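Local coordinates for protein flagellin (Burkholderia pseudomallei, PDB 4CFI) that polymerises into the filament of the bacterial flagellum and carries epitopes that are targets of the immune response, at residues 71-76 with 90-95; 131-136 with 150-155; 217-222 with 234-239; 182-187 with 209-214. One frame throughout, in Å; residues are numbered along the deposited sequence.

Contact 1 (71-76 with 90-95); sequences GSAGTL and VDLTQS
Leu76 and Val90 face each other as an antiparallel hydrogen-bonded pair: Leu76 N donates to Val90 O at 2.9 Å, and Val90 N donates to Leu76 O at 2.7 Å. Two residues beyond Val90, Leu92 N donates to Gly74 O at 2.8 Å, a bent bond with 139° at the hydrogen. The regular pairing of the hairpin fades near here, where residues 71-74 form a type I turn. A water bridges the gap, accepting from Ala73 N and donating to Leu92 O, 2.6 Å away. Beside it the bare CA of Gly71 packs against Thr93 O at 3.3 Å.

Thr93 is held by Asp91 of its own segment. Asp91 OD1 takes two donors from it, Thr93 N at 2.9 Å, which makes an Asx turn, and Thr93 OG1 at 2.6 Å, which uses the syn lone pair. With chi1 at 61°, OG1 sits between the backbone N and the carbonyl carbon, while CG2 lies alongside Thr75, 3.7 Å from Thr75 OG1. Ser72 and Ser95 turn their hydroxyls to Asp70 and to Ser97 N.

The apolar part is small. Leu76 CD1 meets Leu92 CD1, and Ala73 CB touches Leu92 CB. Val90 and Leu92 continue onto Leu251 of helix 227-257, while Leu76 rests on Ile5 of helix 2-31. A water and a carboxylate thus satisfy Ala73 N, Leu92 O and Thr93 N where the strands part, while Leu76, Val90 and Leu92 pack on the helices.

Contact 2 (131-136 with 150-155); sequences TGQETT and FTDQNN
Thr135 and Asp152 are neighbours across the mouth of a beta hairpin, yet their CA atoms stand 6.2 Å apart and no backbone hydrogen bond joins the two segments, the chain at Asp152 curling into a type I turn that ends at Asn155. The amide of Gln153 spans the gap. A chain bent at chi2 (-77°) turns it back to the opposite backbone, where OE1 accepts from Thr136 N at 2.9 Å. That bond is nearly straight at the hydrogen, 167°, although the donor stands above the amide's carbonyl plane. At the other end of the amide, Gln153 NE2 makes a weak bond to Glu134 O. The Thr136 and Gln153 side chains cross at about a right angle, with Thr136 OG1 3.5 Å from Gln153 CG. Thr135 CG2 packs on Asp152 CB at 4.0 Å, and a water links Thr135 OG1 with Asp152 OD2. Asp152 OD1 accepts from Asn154 N at 2.8 Å, an Asx turn, and also from Gln156 N. Thr135 and Thr136 belong to strand 135-142, the middle of the three-stranded D2 sheet, and bond on their other side to Ile119 and Val117 of strand 111-119, while Phe150 of edge strand 148-152 stacks on Phe167 of helix 160-167.

Contact 3 (217-222 with 234-239); sequences QTVSNL and MVSIDN
Ser236 and Gln217 supply the polar link. Ser236 OG donates to Gln217 O at 2.7 Å, in the plane of that carbonyl and with a C=O...O angle of 159°. Ser236 points toward the loop, and with OG anti to the backbone N (chi1 -172°) the hydroxyl meets Gln217 O. The serine oxygen is also bonded to Gly103 N, which gives this buried hydroxyl one partner to donate to and another to accept from. At the polar end of Gln217, NE2 pairs with Gln232 OE1 one helical turn earlier.

Within the loop, hydrogen bonds shape a short 3-10 turn. Asn221 N bonds Thr218 O at 3.0 Å, and Leu222 N bonds Val219 O at 3.3 Å. Thr218 OG1 and Ser220 OG share a further hydrogen bond.

The apolar contacts come from Val219 and Leu222, three residues apart on this turn. Leu222 CD2 lies against Ser236 CB at 3.7 Å. The CD1 tip of Ile237 touches two loop methyls, Val219 CG2 at 4.2 Å and Leu222 CD1.

Around this, Leu222 and Val219 spread over helix 227-257 to Ala233 and Ala240. Ile237 also packs on Leu20 and Ile23 of helix 2-31, and Leu222 O takes a bond from Gln44 of helix 37-60, so the loop is held within the long-helix bundle characteristic of the flagellin D1 region.

Contact 4 (182-187 with 209-214); sequences FQTLAL and QINAVN
The Phe182 ring offers its edge to Asn214: the backbone oxygen Asn214 O lies near the ring plane, 3.3 Å from Phe182 CD2, with Phe182 CE2 almost as close. The Phe182 side chain also touches Met105 and Lys215. An irregular strip of loop in the D2 region is here laid against the last turns of helix 197-213. Two amides come from the second segment, Asn211 on helix 197-213 and Asn214 near its end. Asn211 sets its end against the backbone of Leu185, Asn211 CG lying 3.7 Å from Leu185 N. Asn214, whose CG is anti to the backbone N (chi1 -161°), reaches toward the loop, and its ND2 bonds to Gly146 O. A water fills in between helix and loop, accepting from Asn214 ND2 at 3.1 Å and donating both to Gln183 O at 2.9 Å and to Asn211 O, a backbone oxygen. The water thus ties the loop to two residues of the second segment.

Leu185 is buried and faces two ways, touching Phe148 and Phe150 of strand 148-152 as well as the helix. On the helix side Leu185 CD2 faces two methyls of one isoleucine, 3.8 Å from Ile210 CG2 and 3.9 Å from Ile210 CD1.

In the fold
From the N terminus, two long helices lead to contact 1, which closes the hairpin of strands 74-79 and 87-92. The chain then leaves for the D2 region, where contact 2 closes the hairpin of strands 135-142 and 148-152, its centre about 50 Å from that of contact 1. Contact 4 closes a loop made largely of helix 197-213, and contact 3 then pins the linker before helix 227-257 back onto that helix. All four follow in series, so none nests in or crosses another. Contacts 2 and 4 touch through Phe150 and Leu185, contacts 4 and 3 through Val213 and Val235, giving a run from sheet to helix bundle.

Contact 1 (71-76 with 90-95)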
loop_
_atom_site.group_PDB
_atom_site.type_symbol
_atom_site.label_atom_id
_atom_site.label_comp_id
_atom_site.label_asym_id
_atom_site.label_seq_id
_atom_site.Cartn_x
_atom_site.Cartn_y
_atom_site.Cartn_z
ATOM N N GLY A 71 10.645 9.501 16.177
ATOM C CA GLY A 71 11.098 10.672 15.431
ATOM C C GLY A 71 11.794 11.715 16.292
ATOM O O GLY A 71 12.477 12.611 15.778
ATOM N N SER A 72 11.688 11.588 17.610
ATOM C CA SER A 72 12.143 12.650 18.503
ATOM C C SER A 72 13.656 12.696 18.704
ATOM O O SER A 72 14.178 13.715 19.175
ATOM C CB SER A 72 11.430 12.586 19.865
ATOM O OG SER A 72 11.821 11.460 20.625
ATOM N N ALA A 73 14.363 11.625 18.347
ATOM C CA ALA A 73 15.824 11.593 18.502
ATOM C C ALA A 73 16.552 12.421 17.442
ATOM O O ALA A 73 17.697 12.825 17.650
ATOM C CB ALA A 73 16.339 10.159 18.511
ATOM N N GLY A 74 15.898 12.678 16.314
ATOM C CA GLY A 74 16.486 13.466 15.242
ATOM C C GLY A 74 17.627 12.748 14.557
ATOM O O GLY A 74 17.597 11.537 14.363
ATOM N N THR A 75 18.640 13.511 14.171
ATOM C CA THR A 75 19.849 12.952 13.574
ATOM C C THR A 75 20.937 12.934 14.625
ATOM O O THR A 75 21.263 13.974 15.188
ATOM C CB THR A 75 20.291 13.768 12.340
ATOM O OG1 THR A 75 19.213 13.787 11.391
ATOM C CG2 THR A 75 21.513 13.146 11.695
ATOM N N LEU A 76 21.480 11.749 14.896
ATOM C CA LEU A 76 22.574 11.588 15.852
ATOM C C LEU A 76 23.913 11.445 15.129
ATOM O O LEU A 76 23.975 10.897 14.036
ATOM C CB LEU A 76 22.324 10.354 16.715
ATOM C CG LEU A 76 20.976 10.276 17.435
ATOM C CD1 LEU A 76 20.882 8.983 18.233
ATOM C CD2 LEU A 76 20.779 11.489 18.334
ATOM N N VAL A 90 23.349 9.199 11.975
ATOM C CA VAL A 90 22.231 8.278 11.976
ATOM C C VAL A 90 20.928 9.085 11.971
ATOM O O VAL A 90 20.630 9.815 12.922
ATOM C CB VAL A 90 22.292 7.368 13.216
ATOM C CG1 VAL A 90 21.206 6.303 13.159
ATOM C CG2 VAL A 90 23.669 6.723 13.335
ATOM N N ASP A 91 20.165 8.946 10.890
ATOM C CA ASP A 91 18.895 9.649 10.724
ATOM C C ASP A 91 17.730 8.890 11.383
ATOM O O ASP A 91 17.192 7.943 10.801
ATOM C CB ASP A 91 18.610 9.862 9.230
ATOM C CG ASP A 91 17.329 10.633 8.981
ATOM O OD1 ASP A 91 16.531 10.786 9.928
ATOM O OD2 ASP A 91 17.125 11.088 7.833
ATOM N N LEU A 92 17.340 9.343 12.577
ATOM C CA LEU A 92 16.198 8.802 13.325
ATOM C C LEU A 92 15.066 9.830 13.414
ATOM O O LEU A 92 14.377 9.952 14.441
ATOM C CB LEU A 92 16.631 8.397 14.730
ATOM C CG LEU A 92 17.678 7.286 14.792
ATOM C CD1 LEU A 92 18.140 7.103 16.229
ATOM C CD2 LEU A 92 17.135 5.988 14.211
ATOM N N THR A 93 14.848 10.544 12.322
ATOM C CA THR A 93 13.832 11.590 12.286
ATOM C C THR A 93 12.405 11.087 12.010
ATOM O O THR A 93 11.447 11.796 12.304
ATOM C CB THR A 93 14.164 12.651 11.220
ATOM O OG1 THR A 93 14.203 12.039 9.924
ATOM C CG2 THR A 93 15.513 13.308 11.500
ATOM N N GLN A 94 12.281 9.891 11.428
ATOM C CA GLN A 94 10.970 9.314 11.077
ATOM C C GLN A 94 10.369 8.490 12.216
ATOM O O GLN A 94 11.004 7.566 12.743
ATOM C CB GLN A 94 11.069 8.443 9.817
ATOM C CG GLN A 94 10.063 7.291 9.770
ATOM C CD GLN A 94 8.971 7.413 8.705
ATOM O OE1 GLN A 94 9.272 7.493 7.507
ATOM N NE2 GLN A 94 7.689 7.368 9.136
ATOM N N SER A 95 9.140 8.842 12.586
ATOM C CA SER A 95 8.380 8.108 13.580
ATOM C C SER A 95 7.895 6.780 13.026
ATOM O O SER A 95 7.438 6.681 11.876
ATOM C CB SER A 95 7.149 8.926 13.973
ATOM O OG SER A 95 6.355 8.255 14.919
HETATM O O HOH W 1 13.630 9.117 16.779
#

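Contact 2 (131-136 with 150-155)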
loop_
_atom_site.group_PDB
_atom_site.type_symbol
_atom_site.label_atom_id
_atom_site.label_comp_id
_atom_site.label_asym_id
_atom_site.label_seq_id
_atom_site.Cartn_x
_atom_site.Cartn_y
_atom_site.Cartn_z
ATOM N N THR A 131 -17.254 -5.581 -34.638
ATOM C CA THR A 131 -16.398 -6.580 -35.276
ATOM C C THR A 131 -15.066 -6.620 -34.533
ATOM O O THR A 131 -14.784 -5.795 -33.655
ATOM C CB THR A 131 -16.139 -6.268 -36.751
ATOM O OG1 THR A 131 -15.799 -4.893 -36.874
ATOM C CG2 THR A 131 -17.367 -6.568 -37.595
ATOM N N GLY A 132 -14.237 -7.595 -34.895
ATOM C CA GLY A 132 -13.028 -7.875 -34.155
ATOM C C GLY A 132 -13.343 -8.624 -32.882
ATOM O O GLY A 132 -14.382 -9.267 -32.762
ATOM N N GLN A 133 -12.422 -8.530 -31.935
ATOM C CA GLN A 133 -12.522 -9.212 -30.656
ATOM C C GLN A 133 -13.203 -8.311 -29.631
ATOM O O GLN A 133 -12.955 -7.104 -29.592
ATOM C CB GLN A 133 -11.116 -9.585 -30.146
ATOM C CG GLN A 133 -11.054 -10.211 -28.757
ATOM C CD GLN A 133 -9.644 -10.610 -28.369
ATOM O OE1 GLN A 133 -9.262 -11.773 -28.502
ATOM N NE2 GLN A 133 -8.852 -9.647 -27.905
ATOM N N GLU A 134 -14.022 -8.912 -28.771
ATOM C CA GLU A 134 -14.644 -8.210 -27.634
ATOM C C GLU A 134 -13.725 -8.294 -26.407
ATOM O O GLU A 134 -13.193 -9.366 -26.075
ATOM C CB GLU A 134 -16.009 -8.811 -27.292
ATOM C CG GLU A 134 -16.791 -8.043 -26.232
ATOM C CD GLU A 134 -18.138 -8.653 -25.863
ATOM O OE1 GLU A 134 -18.471 -9.714 -26.428
ATOM O OE2 GLU A 134 -18.866 -8.055 -25.014
ATOM N N THR A 135 -13.526 -7.150 -25.761
ATOM C CA THR A 135 -12.921 -7.113 -24.444
ATOM C C THR A 135 -14.017 -7.289 -23.406
ATOM O O THR A 135 -14.987 -6.527 -23.396
ATOM C CB THR A 135 -12.175 -5.789 -24.219
ATOM O OG1 THR A 135 -11.110 -5.681 -25.180
ATOM C CG2 THR A 135 -11.615 -5.679 -22.818
ATOM N N THR A 136 -13.850 -8.278 -22.541
ATOM C CA THR A 136 -14.861 -8.688 -21.573
ATOM C C THR A 136 -14.439 -8.469 -20.110
ATOM O O THR A 136 -15.292 -8.512 -19.212
ATOM C CB THR A 136 -15.268 -10.153 -21.758
ATOM O OG1 THR A 136 -14.094 -10.960 -21.622
ATOM C CG2 THR A 136 -15.900 -10.372 -23.157
ATOM N N PHE A 150 -3.450 -1.107 -17.659
ATOM C CA PHE A 150 -4.658 -1.886 -17.924
ATOM C C PHE A 150 -4.408 -3.039 -18.867
ATOM O O PHE A 150 -3.791 -2.861 -19.926
ATOM C CB PHE A 150 -5.718 -0.998 -18.558
ATOM C CG PHE A 150 -6.044 0.218 -17.741
ATOM C CD1 PHE A 150 -6.963 0.144 -16.715
ATOM C CD2 PHE A 150 -5.435 1.444 -17.983
ATOM C CE1 PHE A 150 -7.259 1.261 -15.963
ATOM C CE2 PHE A 150 -5.743 2.572 -17.220
ATOM C CZ PHE A 150 -6.679 2.483 -16.230
ATOM N N THR A 151 -4.935 -4.218 -18.516
ATOM C CA THR A 151 -4.903 -5.367 -19.409
ATOM C C THR A 151 -6.329 -5.925 -19.562
ATOM O O THR A 151 -7.213 -5.662 -18.752
ATOM C CB THR A 151 -3.942 -6.477 -18.942
ATOM O OG1 THR A 151 -4.456 -7.034 -17.736
ATOM C CG2 THR A 151 -2.514 -5.949 -18.770
ATOM N N ASP A 152 -6.510 -6.721 -20.617
ATOM C CA ASP A 152 -7.790 -7.354 -20.912
ATOM C C ASP A 152 -7.881 -8.755 -20.274
ATOM O O ASP A 152 -7.013 -9.177 -19.483
ATOM C CB ASP A 152 -8.048 -7.391 -22.435
ATOM C CG ASP A 152 -7.113 -8.302 -23.211
ATOM O OD1 ASP A 152 -6.453 -9.199 -22.637
ATOM O OD2 ASP A 152 -7.058 -8.093 -24.455
ATOM N N GLN A 153 -8.960 -9.465 -20.602
ATOM C CA GLN A 153 -9.247 -10.759 -20.003
ATOM C C GLN A 153 -8.175 -11.785 -20.312
ATOM O O GLN A 153 -8.097 -12.806 -19.614
ATOM C CB GLN A 153 -10.620 -11.290 -20.463
ATOM C CG GLN A 153 -10.725 -11.646 -21.925
ATOM C CD GLN A 153 -10.875 -10.472 -22.864
ATOM O OE1 GLN A 153 -11.143 -9.343 -22.458
ATOM N NE2 GLN A 153 -10.794 -10.743 -24.138
ATOM N N ASN A 154 -7.400 -11.557 -21.374
ATOM C CA ASN A 154 -6.299 -12.444 -21.726
ATOM C C ASN A 154 -4.935 -11.877 -21.346
ATOM O O ASN A 154 -3.906 -12.340 -21.836
ATOM C CB ASN A 154 -6.350 -12.797 -23.214
ATOM C CG ASN A 154 -7.621 -13.534 -23.575
ATOM O OD1 ASN A 154 -8.116 -14.362 -22.798
ATOM N ND2 ASN A 154 -8.200 -13.176 -24.703
ATOM N N ASN A 155 -4.937 -10.898 -20.447
ATOM C CA ASN A 155 -3.709 -10.300 -19.927
ATOM C C ASN A 155 -2.914 -9.520 -20.970
ATOM O O ASN A 155 -1.726 -9.272 -20.767
ATOM C CB ASN A 155 -2.828 -11.344 -19.223
ATOM C CG ASN A 155 -3.576 -12.068 -18.139
ATOM O OD1 ASN A 155 -3.658 -13.331 -18.093
ATOM N ND2 ASN A 155 -4.139 -11.301 -17.251
HETATM O O HOH W 2 -9.547 -7.913 -25.607
#

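Contact 3 (217-222 with 234-239)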
loop_
_atom_site.group_PDB
_atom_site.type_symbol
_atom_site.label_atom_id
_atom_site.label_comp_id
_atom_site.label_asym_id
_atom_site.label_seq_id
_atom_site.Cartn_x
_atom_site.Cartn_y
_atom_site.Cartn_z
ATOM N N GLN A 217 -5.219 3.351 4.136
ATOM C CA GLN A 217 -4.982 4.064 5.393
ATOM C C GLN A 217 -3.583 3.784 5.935
ATOM O O GLN A 217 -2.969 2.783 5.585
ATOM C CB GLN A 217 -6.006 3.644 6.454
ATOM C CG GLN A 217 -7.458 3.735 6.009
ATOM C CD GLN A 217 -7.985 2.447 5.390
ATOM O OE1 GLN A 217 -7.224 1.535 5.044
ATOM N NE2 GLN A 217 -9.298 2.380 5.211
ATOM N N THR A 218 -3.103 4.651 6.824
ATOM C CA THR A 218 -1.929 4.322 7.640
ATOM C C THR A 218 -2.264 3.146 8.561
ATOM O O THR A 218 -3.435 2.784 8.760
ATOM C CB THR A 218 -1.448 5.527 8.483
ATOM O OG1 THR A 218 -2.498 5.972 9.343
ATOM C CG2 THR A 218 -0.991 6.687 7.549
ATOM N N VAL A 219 -1.234 2.537 9.139
ATOM C CA VAL A 219 -1.430 1.357 10.000
ATOM C C VAL A 219 -2.458 1.664 11.101
ATOM O O VAL A 219 -3.296 0.830 11.418
ATOM C CB VAL A 219 -0.087 0.865 10.554
ATOM C CG1 VAL A 219 -0.312 -0.198 11.622
ATOM C CG2 VAL A 219 0.776 0.325 9.415
ATOM N N SER A 220 -2.423 2.881 11.642
ATOM C CA SER A 220 -3.345 3.300 12.700
ATOM C C SER A 220 -4.812 3.070 12.388
ATOM O O SER A 220 -5.580 2.714 13.280
ATOM C CB SER A 220 -3.132 4.784 13.023
ATOM O OG SER A 220 -3.368 5.607 11.889
ATOM N N ASN A 221 -5.204 3.273 11.128
ATOM C CA ASN A 221 -6.610 3.245 10.742
ATOM C C ASN A 221 -6.993 2.047 9.876
ATOM O O ASN A 221 -8.043 2.077 9.226
ATOM C CB ASN A 221 -7.015 4.572 10.070
ATOM C CG ASN A 221 -7.187 5.716 11.070
ATOM O OD1 ASN A 221 -6.753 6.836 10.824
ATOM N ND2 ASN A 221 -7.843 5.445 12.191
ATOM N N LEU A 222 -6.201 0.966 9.909
ATOM C CA LEU A 222 -6.565 -0.251 9.201
ATOM C C LEU A 222 -7.722 -0.975 9.863
ATOM O O LEU A 222 -7.807 -1.078 11.088
ATOM C CB LEU A 222 -5.373 -1.187 9.089
ATOM C CG LEU A 222 -4.223 -0.631 8.234
ATOM C CD1 LEU A 222 -3.064 -1.605 8.235
ATOM C CD2 LEU A 222 -4.693 -0.329 6.811
ATOM N N MET A 234 -3.401 -4.994 3.263
ATOM C CA MET A 234 -2.296 -5.691 2.617
ATOM C C MET A 234 -1.312 -4.697 1.975
ATOM O O MET A 234 -0.100 -4.835 2.137
ATOM C CB MET A 234 -2.820 -6.658 1.574
ATOM C CG MET A 234 -3.517 -7.852 2.196
ATOM S SD MET A 234 -4.442 -8.819 1.001
ATOM C CE MET A 234 -5.059 -10.121 2.040
ATOM N N VAL A 235 -1.841 -3.710 1.250
ATOM C CA VAL A 235 -1.013 -2.676 0.623
ATOM C C VAL A 235 -0.317 -1.843 1.685
ATOM O O VAL A 235 0.881 -1.586 1.594
ATOM C CB VAL A 235 -1.868 -1.707 -0.247
ATOM C CG1 VAL A 235 -1.064 -0.484 -0.701
ATOM C CG2 VAL A 235 -2.494 -2.443 -1.418
ATOM N N SER A 236 -1.067 -1.403 2.683
ATOM C CA SER A 236 -0.511 -0.565 3.732
ATOM C C SER A 236 0.623 -1.258 4.464
ATOM O O SER A 236 1.656 -0.631 4.737
ATOM C CB SER A 236 -1.602 -0.165 4.720
ATOM O OG SER A 236 -1.138 0.808 5.649
ATOM N N ILE A 237 0.449 -2.539 4.801
ATOM C CA ILE A 237 1.498 -3.295 5.479
ATOM C C ILE A 237 2.712 -3.507 4.572
ATOM O O ILE A 237 3.853 -3.417 5.039
ATOM C CB ILE A 237 0.966 -4.643 6.020
ATOM C CG1 ILE A 237 -0.050 -4.405 7.157
ATOM C CG2 ILE A 237 2.115 -5.554 6.462
ATOM C CD1 ILE A 237 0.554 -3.787 8.395
ATOM N N ASP A 238 2.494 -3.810 3.290
ATOM C CA ASP A 238 3.628 -3.898 2.373
ATOM C C ASP A 238 4.469 -2.602 2.438
ATOM O O ASP A 238 5.707 -2.637 2.492
ATOM C CB ASP A 238 3.169 -4.174 0.929
ATOM C CG ASP A 238 2.748 -5.619 0.685
ATOM O OD1 ASP A 238 3.023 -6.511 1.518
ATOM O OD2 ASP A 238 2.135 -5.841 -0.380
ATOM N N ASN A 239 3.790 -1.458 2.439
ATOM C CA ASN A 239 4.469 -0.168 2.491
ATOM C C ASN A 239 5.152 0.084 3.822
ATOM O O ASN A 239 6.265 0.590 3.863
ATOM C CB ASN A 239 3.490 0.951 2.153
ATOM C CG ASN A 239 3.075 0.926 0.693
ATOM O OD1 ASN A 239 3.593 0.135 -0.110
ATOM N ND2 ASN A 239 2.146 1.768 0.340
#

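Contact 4 (182-187 with 209-214)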
loop_
_atom_site.group_PDB
_atom_site.type_symbol
_atom_site.label_atom_id
_atom_site.label_comp_id
_atom_site.label_asym_id
_atom_site.label_seq_id
_atom_site.Cartn_x
_atom_site.Cartn_y
_atom_site.Cartn_z
ATOM N N PHE A 182 -2.540 10.684 -6.021
ATOM C CA PHE A 182 -3.435 9.588 -6.364
ATOM C C PHE A 182 -4.351 9.979 -7.502
ATOM O O PHE A 182 -5.017 11.014 -7.442
ATOM C CB PHE A 182 -4.277 9.215 -5.135
ATOM C CG PHE A 182 -3.440 8.878 -3.931
ATOM C CD1 PHE A 182 -3.014 9.874 -3.078
ATOM C CD2 PHE A 182 -3.013 7.567 -3.687
ATOM C CE1 PHE A 182 -2.208 9.581 -1.995
ATOM C CE2 PHE A 182 -2.214 7.273 -2.599
ATOM C CZ PHE A 182 -1.802 8.279 -1.757
ATOM N N GLN A 183 -4.413 9.135 -8.526
ATOM C CA GLN A 183 -5.406 9.299 -9.562
ATOM C C GLN A 183 -6.708 8.695 -9.084
ATOM O O GLN A 183 -6.723 7.879 -8.167
ATOM C CB GLN A 183 -4.947 8.644 -10.860
ATOM C CG GLN A 183 -3.626 9.190 -11.363
ATOM C CD GLN A 183 -3.631 10.698 -11.523
ATOM O OE1 GLN A 183 -4.465 11.254 -12.249
ATOM N NE2 GLN A 183 -2.695 11.372 -10.865
ATOM N N THR A 184 -7.796 9.149 -9.698
ATOM C CA THR A 184 -9.148 8.630 -9.440
ATOM C C THR A 184 -9.582 7.795 -10.650
ATOM O O THR A 184 -9.682 8.331 -11.746
ATOM C CB THR A 184 -10.163 9.796 -9.276
ATOM O OG1 THR A 184 -9.773 10.615 -8.173
ATOM C CG2 THR A 184 -11.596 9.287 -9.081
ATOM N N LEU A 185 -9.791 6.488 -10.466
ATOM C CA LEU A 185 -10.268 5.661 -11.549
ATOM C C LEU A 185 -11.701 6.046 -11.858
ATOM O O LEU A 185 -12.513 6.105 -10.956
ATOM C CB LEU A 185 -10.190 4.181 -11.166
ATOM C CG LEU A 185 -10.467 3.201 -12.309
ATOM C CD1 LEU A 185 -9.345 3.213 -13.339
ATOM C CD2 LEU A 185 -10.685 1.791 -11.772
ATOM N N ALA A 186 -11.981 6.257 -13.146
ATOM C CA ALA A 186 -13.294 6.612 -13.657
ATOM C C ALA A 186 -13.598 5.702 -14.850
ATOM O O ALA A 186 -12.794 5.596 -15.766
ATOM C CB ALA A 186 -13.296 8.068 -14.096
ATOM N N LEU A 187 -14.734 5.013 -14.799
ATOM C CA LEU A 187 -15.122 4.037 -15.810
ATOM C C LEU A 187 -16.232 4.612 -16.690
ATOM O O LEU A 187 -17.254 5.061 -16.174
ATOM C CB LEU A 187 -15.650 2.791 -15.118
ATOM C CG LEU A 187 -16.016 1.609 -16.014
ATOM C CD1 LEU A 187 -14.784 0.994 -16.658
ATOM C CD2 LEU A 187 -16.757 0.548 -15.199
ATOM N N GLN A 209 -13.994 -0.128 -5.000
ATOM C CA GLN A 209 -12.949 -0.970 -4.370
ATOM C C GLN A 209 -11.590 -0.475 -4.792
ATOM O O GLN A 209 -10.765 -0.130 -3.958
ATOM C CB GLN A 209 -13.041 -2.478 -4.747
ATOM C CG GLN A 209 -11.788 -3.315 -4.367
ATOM C CD GLN A 209 -11.846 -4.794 -4.796
ATOM O OE1 GLN A 209 -12.833 -5.467 -4.519
ATOM N NE2 GLN A 209 -10.788 -5.303 -5.482
ATOM N N ILE A 210 -11.370 -0.453 -6.100
ATOM C CA ILE A 210 -10.074 -0.079 -6.649
ATOM C C ILE A 210 -9.636 1.295 -6.147
ATOM O O ILE A 210 -8.475 1.463 -5.741
ATOM C CB ILE A 210 -10.104 -0.111 -8.182
ATOM C CG1 ILE A 210 -10.238 -1.563 -8.676
ATOM C CG2 ILE A 210 -8.848 0.526 -8.747
ATOM C CD1 ILE A 210 -10.660 -1.728 -10.134
ATOM N N ASN A 211 -10.546 2.263 -6.144
ATOM C CA ASN A 211 -10.182 3.602 -5.664
ATOM C C ASN A 211 -9.805 3.607 -4.176
ATOM O O ASN A 211 -8.932 4.371 -3.762
ATOM C CB ASN A 211 -11.284 4.629 -5.955
ATOM C CG ASN A 211 -11.247 5.142 -7.386
ATOM O OD1 ASN A 211 -12.282 5.248 -8.090
ATOM N ND2 ASN A 211 -10.065 5.487 -7.828
ATOM N N ALA A 212 -10.454 2.774 -3.367
ATOM C CA ALA A 212 -10.127 2.666 -1.939
ATOM C C ALA A 212 -8.779 1.959 -1.732
ATOM O O ALA A 212 -7.954 2.420 -0.943
ATOM C CB ALA A 212 -11.229 1.938 -1.195
ATOM N N VAL A 213 -8.540 0.852 -2.436
ATOM C CA VAL A 213 -7.273 0.109 -2.337
ATOM C C VAL A 213 -6.101 0.986 -2.807
ATOM O O VAL A 213 -4.982 0.872 -2.292
ATOM C CB VAL A 213 -7.346 -1.246 -3.086
ATOM C CG1 VAL A 213 -6.021 -1.984 -3.048
ATOM C CG2 VAL A 213 -8.417 -2.125 -2.455
ATOM N N ASN A 214 -6.361 1.868 -3.774
ATOM C CA ASN A 214 -5.369 2.803 -4.260
ATOM C C ASN A 214 -4.939 3.836 -3.212
ATOM O O ASN A 214 -3.883 4.433 -3.356
ATOM C CB ASN A 214 -5.942 3.540 -5.476
ATOM C CG ASN A 214 -4.865 4.180 -6.339
ATOM O OD1 ASN A 214 -3.864 3.561 -6.619
ATOM N ND2 ASN A 214 -5.089 5.406 -6.793
HETATM O O HOH W 3 -7.971 6.372 -6.011
#